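ORF48 (Lactococcus phage TP901-1, PDB 3U6X) probably serves as the baseplate upper protein of the phage, its immunoglobulin-like domain making a complex with another protein. Local coordinates at residues 65-79 with 86-100. Sequence-based numbering, arbitrary orientation.
Sequences YTLAGDIILIDDGTL and QVLCFKMSDAKITKG
L79, paired with F90, turns its side chain toward I97 and G100 of strand 97-100. Its CG is anti to the backbone N (chi1 -179°), and the two methyls part company: CD2 rests against F90 CD2 at 3.7 Å, while CD1 settles over the backbone of G100, which has no side chain there, 3.5 Å from G100 CA. I97 CD1 packs against L79 CB at 3.8 Å and against the backbone where T78 joins L79. L79 and F90 form an antiparallel hydrogen-bonded pair, F90 N reaching L79 O at 2.8 Å and L79 N reaching F90 O, and M92 N binds G77 O at an N-H...O angle of 168°. These bonds join strands 78-83 and 86-92 as a beta hairpin of the immunoglobulin-like domain, and strand 97-102 packs on the face carrying L79 and F90, where F4 stacks on the F90 ring. On the face carrying T78 and K91, the bent lysine chain lies alongside the threonine, K91 CD 3.5 Å from T78 CB. Strand 70-74 runs antiparallel to 97-100 at 176°, their axes 7.9 Å apart, and L73 rests CD1 on T98 O and CD2 on I97 O. Further along, L67 lies across the aliphatic stem of Q86, its CD1 3.5 Å from Q86 CG.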
# COMPACT_ATOMS: atom_id res chain seq x y z
N TYR V 65 28.05 -54.32 21.04
CA TYR V 65 26.85 -53.79 20.39
C TYR V 65 26.34 -54.63 19.23
O TYR V 65 25.23 -54.37 18.76
CB TYR V 65 26.92 -52.28 20.11
CG TYR V 65 26.97 -51.45 21.38
CD1 TYR V 65 25.83 -51.26 22.16
CD2 TYR V 65 28.16 -50.88 21.82
CE1 TYR V 65 25.88 -50.52 23.35
CE2 TYR V 65 28.22 -50.11 22.99
CZ TYR V 65 27.07 -49.94 23.75
OH TYR V 65 27.13 -49.18 24.90
N THR V 66 27.10 -55.69 18.81
CA THR V 66 26.64 -56.62 17.76
C THR V 66 25.33 -57.24 18.13
O THR V 66 25.16 -57.76 19.22
CB THR V 66 27.68 -57.63 17.17
OG1 THR V 66 27.01 -58.82 16.74
CG2 THR V 66 28.73 -58.03 18.10
N LEU V 67 24.37 -57.07 17.24
CA LEU V 67 23.00 -57.51 17.41
C LEU V 67 22.43 -57.63 16.02
O LEU V 67 22.07 -56.65 15.41
CB LEU V 67 22.18 -56.45 18.20
CG LEU V 67 20.73 -56.77 18.48
CD1 LEU V 67 20.58 -57.38 19.83
CD2 LEU V 67 19.87 -55.55 18.33
N ALA V 68 22.42 -58.82 15.50
CA ALA V 68 21.81 -59.02 14.21
C ALA V 68 20.50 -59.75 14.53
O ALA V 68 20.49 -60.80 15.19
CB ALA V 68 22.70 -59.86 13.30
N GLY V 69 19.43 -59.07 14.20
CA GLY V 69 18.05 -59.51 14.34
C GLY V 69 17.37 -59.07 13.06
O GLY V 69 17.97 -59.16 11.98
N ASP V 70 16.17 -58.52 13.16
CA ASP V 70 15.44 -58.02 11.99
C ASP V 70 15.79 -56.58 11.63
O ASP V 70 15.66 -55.70 12.47
CB ASP V 70 13.93 -58.20 12.15
CG ASP V 70 13.47 -59.62 11.92
OD1 ASP V 70 13.84 -60.22 10.86
OD2 ASP V 70 12.72 -60.14 12.77
N ILE V 71 16.26 -56.37 10.38
CA ILE V 71 16.65 -55.06 9.84
C ILE V 71 15.41 -54.33 9.31
O ILE V 71 14.86 -54.68 8.27
CB ILE V 71 17.83 -55.15 8.82
CG1 ILE V 71 19.09 -55.71 9.51
CG2 ILE V 71 18.11 -53.78 8.19
CD1 ILE V 71 20.16 -56.35 8.58
N ILE V 72 14.95 -53.34 10.06
CA ILE V 72 13.76 -52.56 9.73
C ILE V 72 14.12 -51.16 9.20
O ILE V 72 14.70 -50.34 9.91
CB ILE V 72 12.72 -52.54 10.89
CG1 ILE V 72 12.05 -53.90 11.03
CG2 ILE V 72 11.66 -51.46 10.72
CD1 ILE V 72 12.52 -54.72 12.16
N LEU V 73 13.75 -50.91 7.94
CA LEU V 73 13.97 -49.62 7.32
C LEU V 73 12.73 -48.78 7.46
O LEU V 73 11.65 -49.18 7.01
CB LEU V 73 14.33 -49.76 5.83
CG LEU V 73 15.48 -48.89 5.33
CD1 LEU V 73 15.89 -49.31 3.97
CD2 LEU V 73 15.14 -47.43 5.35
N ILE V 74 12.88 -47.63 8.10
CA ILE V 74 11.80 -46.68 8.32
C ILE V 74 11.93 -45.63 7.25
O ILE V 74 13.02 -45.08 7.07
CB ILE V 74 11.79 -46.12 9.77
CG1 ILE V 74 11.39 -47.21 10.76
CG2 ILE V 74 10.86 -44.93 9.92
CD1 ILE V 74 12.53 -47.93 11.34
N ASP V 75 10.83 -45.38 6.51
CA ASP V 75 10.68 -44.46 5.36
C ASP V 75 11.30 -43.02 5.46
O ASP V 75 10.96 -42.14 4.65
CB ASP V 75 9.24 -44.50 4.79
CG ASP V 75 8.14 -44.61 5.82
OD1 ASP V 75 7.90 -43.61 6.54
OD2 ASP V 75 7.50 -45.69 5.90
N ASP V 76 12.23 -42.81 6.44
CA ASP V 76 12.99 -41.57 6.63
C ASP V 76 14.50 -41.88 6.89
O ASP V 76 14.99 -42.93 6.44
CB ASP V 76 12.33 -40.66 7.69
CG ASP V 76 12.62 -40.98 9.15
OD1 ASP V 76 12.00 -41.92 9.68
OD2 ASP V 76 13.42 -40.24 9.77
N GLY V 77 15.22 -40.97 7.57
CA GLY V 77 16.63 -41.13 7.89
C GLY V 77 16.95 -42.04 9.07
O GLY V 77 17.90 -41.76 9.82
N THR V 78 16.15 -43.15 9.25
CA THR V 78 16.33 -44.13 10.33
C THR V 78 16.19 -45.60 9.95
O THR V 78 15.24 -45.98 9.28
CB THR V 78 15.67 -43.73 11.66
OG1 THR V 78 15.16 -44.90 12.31
CG2 THR V 78 14.58 -42.72 11.52
N LEU V 79 17.14 -46.41 10.41
CA LEU V 79 17.17 -47.87 10.26
C LEU V 79 17.31 -48.43 11.66
O LEU V 79 18.09 -47.92 12.48
CB LEU V 79 18.37 -48.32 9.40
CG LEU V 79 18.51 -49.84 9.13
CD1 LEU V 79 18.99 -50.08 7.75
CD2 LEU V 79 19.45 -50.51 10.10
N GLN V 86 15.41 -55.88 22.40
CA GLN V 86 16.61 -55.09 22.14
C GLN V 86 16.61 -54.44 20.76
O GLN V 86 16.35 -55.09 19.75
CB GLN V 86 17.87 -55.95 22.38
CG GLN V 86 19.22 -55.23 22.27
CD GLN V 86 19.49 -54.11 23.25
OE1 GLN V 86 19.03 -54.13 24.41
NE2 GLN V 86 20.29 -53.14 22.78
N VAL V 87 16.90 -53.12 20.74
CA VAL V 87 16.96 -52.32 19.51
C VAL V 87 18.32 -51.62 19.40
O VAL V 87 18.85 -51.13 20.39
CB VAL V 87 15.78 -51.29 19.41
CG1 VAL V 87 15.87 -50.47 18.12
CG2 VAL V 87 14.41 -51.96 19.50
N LEU V 88 18.88 -51.62 18.18
CA LEU V 88 20.07 -50.91 17.74
C LEU V 88 19.55 -49.90 16.66
O LEU V 88 19.04 -50.29 15.61
CB LEU V 88 21.14 -51.86 17.18
CG LEU V 88 22.54 -51.25 16.95
CD1 LEU V 88 23.21 -50.84 18.28
CD2 LEU V 88 23.43 -52.23 16.20
N CYS V 89 19.57 -48.61 17.02
CA CYS V 89 19.01 -47.51 16.22
C CYS V 89 20.08 -46.71 15.48
O CYS V 89 21.02 -46.22 16.11
CB CYS V 89 18.15 -46.63 17.12
SG CYS V 89 17.44 -45.18 16.32
N PHE V 90 19.90 -46.55 14.16
CA PHE V 90 20.81 -45.79 13.30
C PHE V 90 20.08 -44.56 12.82
O PHE V 90 19.06 -44.68 12.16
CB PHE V 90 21.30 -46.64 12.11
CG PHE V 90 22.12 -47.86 12.47
CD1 PHE V 90 23.51 -47.83 12.40
CD2 PHE V 90 21.50 -49.06 12.83
CE1 PHE V 90 24.27 -48.95 12.73
CE2 PHE V 90 22.26 -50.19 13.15
CZ PHE V 90 23.64 -50.14 13.10
N LYS V 91 20.58 -43.36 13.19
CA LYS V 91 19.96 -42.10 12.78
C LYS V 91 20.91 -41.35 11.88
O LYS V 91 22.02 -41.03 12.30
CB LYS V 91 19.53 -41.22 13.98
CG LYS V 91 18.29 -41.68 14.76
CD LYS V 91 17.00 -41.47 14.00
CE LYS V 91 15.77 -41.14 14.82
NZ LYS V 91 15.39 -42.21 15.77
N MET V 92 20.51 -41.13 10.64
CA MET V 92 21.32 -40.39 9.68
C MET V 92 20.88 -38.92 9.63
O MET V 92 19.69 -38.61 9.67
CB MET V 92 21.21 -41.03 8.30
CG MET V 92 22.11 -40.40 7.26
SD MET V 92 22.85 -41.62 6.17
CE MET V 92 21.52 -42.00 5.27
N SER V 93 21.85 -38.04 9.54
CA SER V 93 21.60 -36.61 9.43
C SER V 93 21.85 -36.20 7.98
O SER V 93 22.92 -36.49 7.43
CB SER V 93 22.53 -35.83 10.35
OG SER V 93 22.28 -36.12 11.72
N ASP V 94 20.85 -35.49 7.36
CA ASP V 94 20.91 -34.92 6.01
C ASP V 94 20.93 -35.90 4.84
O ASP V 94 21.54 -35.59 3.81
CB ASP V 94 22.06 -33.90 5.87
CG ASP V 94 22.35 -33.08 7.12
OD1 ASP V 94 21.38 -32.69 7.83
OD2 ASP V 94 23.54 -32.85 7.42
N ALA V 95 20.24 -37.06 4.98
CA ALA V 95 20.10 -38.09 3.94
C ALA V 95 19.19 -39.16 4.42
O ALA V 95 18.89 -39.20 5.62
CB ALA V 95 21.45 -38.68 3.57
N LYS V 96 18.72 -40.02 3.51
CA LYS V 96 17.85 -41.15 3.82
C LYS V 96 18.61 -42.45 3.65
O LYS V 96 19.38 -42.57 2.70
CB LYS V 96 16.64 -41.17 2.86
CG LYS V 96 15.58 -40.12 3.15
CD LYS V 96 14.29 -40.53 2.48
CE LYS V 96 13.09 -40.00 3.20
NZ LYS V 96 12.37 -39.01 2.37
N ILE V 97 18.40 -43.42 4.56
CA ILE V 97 19.01 -44.74 4.43
C ILE V 97 18.16 -45.49 3.40
O ILE V 97 16.93 -45.42 3.46
CB ILE V 97 19.13 -45.51 5.78
CG1 ILE V 97 19.86 -44.67 6.83
CG2 ILE V 97 19.82 -46.87 5.58
CD1 ILE V 97 19.42 -44.88 8.23
N THR V 98 18.80 -46.11 2.41
CA THR V 98 18.10 -46.85 1.37
C THR V 98 18.21 -48.37 1.57
O THR V 98 17.34 -49.12 1.11
CB THR V 98 18.54 -46.37 -0.04
OG1 THR V 98 19.88 -46.78 -0.32
CG2 THR V 98 18.37 -44.87 -0.22
N LYS V 99 19.28 -48.82 2.28
CA LYS V 99 19.56 -50.22 2.59
C LYS V 99 20.56 -50.28 3.73
O LYS V 99 21.44 -49.43 3.82
CB LYS V 99 20.16 -50.93 1.35
CG LYS V 99 20.00 -52.45 1.35
CD LYS V 99 20.72 -53.14 0.17
CE LYS V 99 20.22 -52.77 -1.22
NZ LYS V 99 18.74 -52.85 -1.34
N GLY V 100 20.42 -51.29 4.57
CA GLY V 100 21.33 -51.56 5.67
C GLY V 100 21.61 -53.04 5.82
O GLY V 100 20.69 -53.85 5.72
O HOH W 1 10.55 -38.89 5.24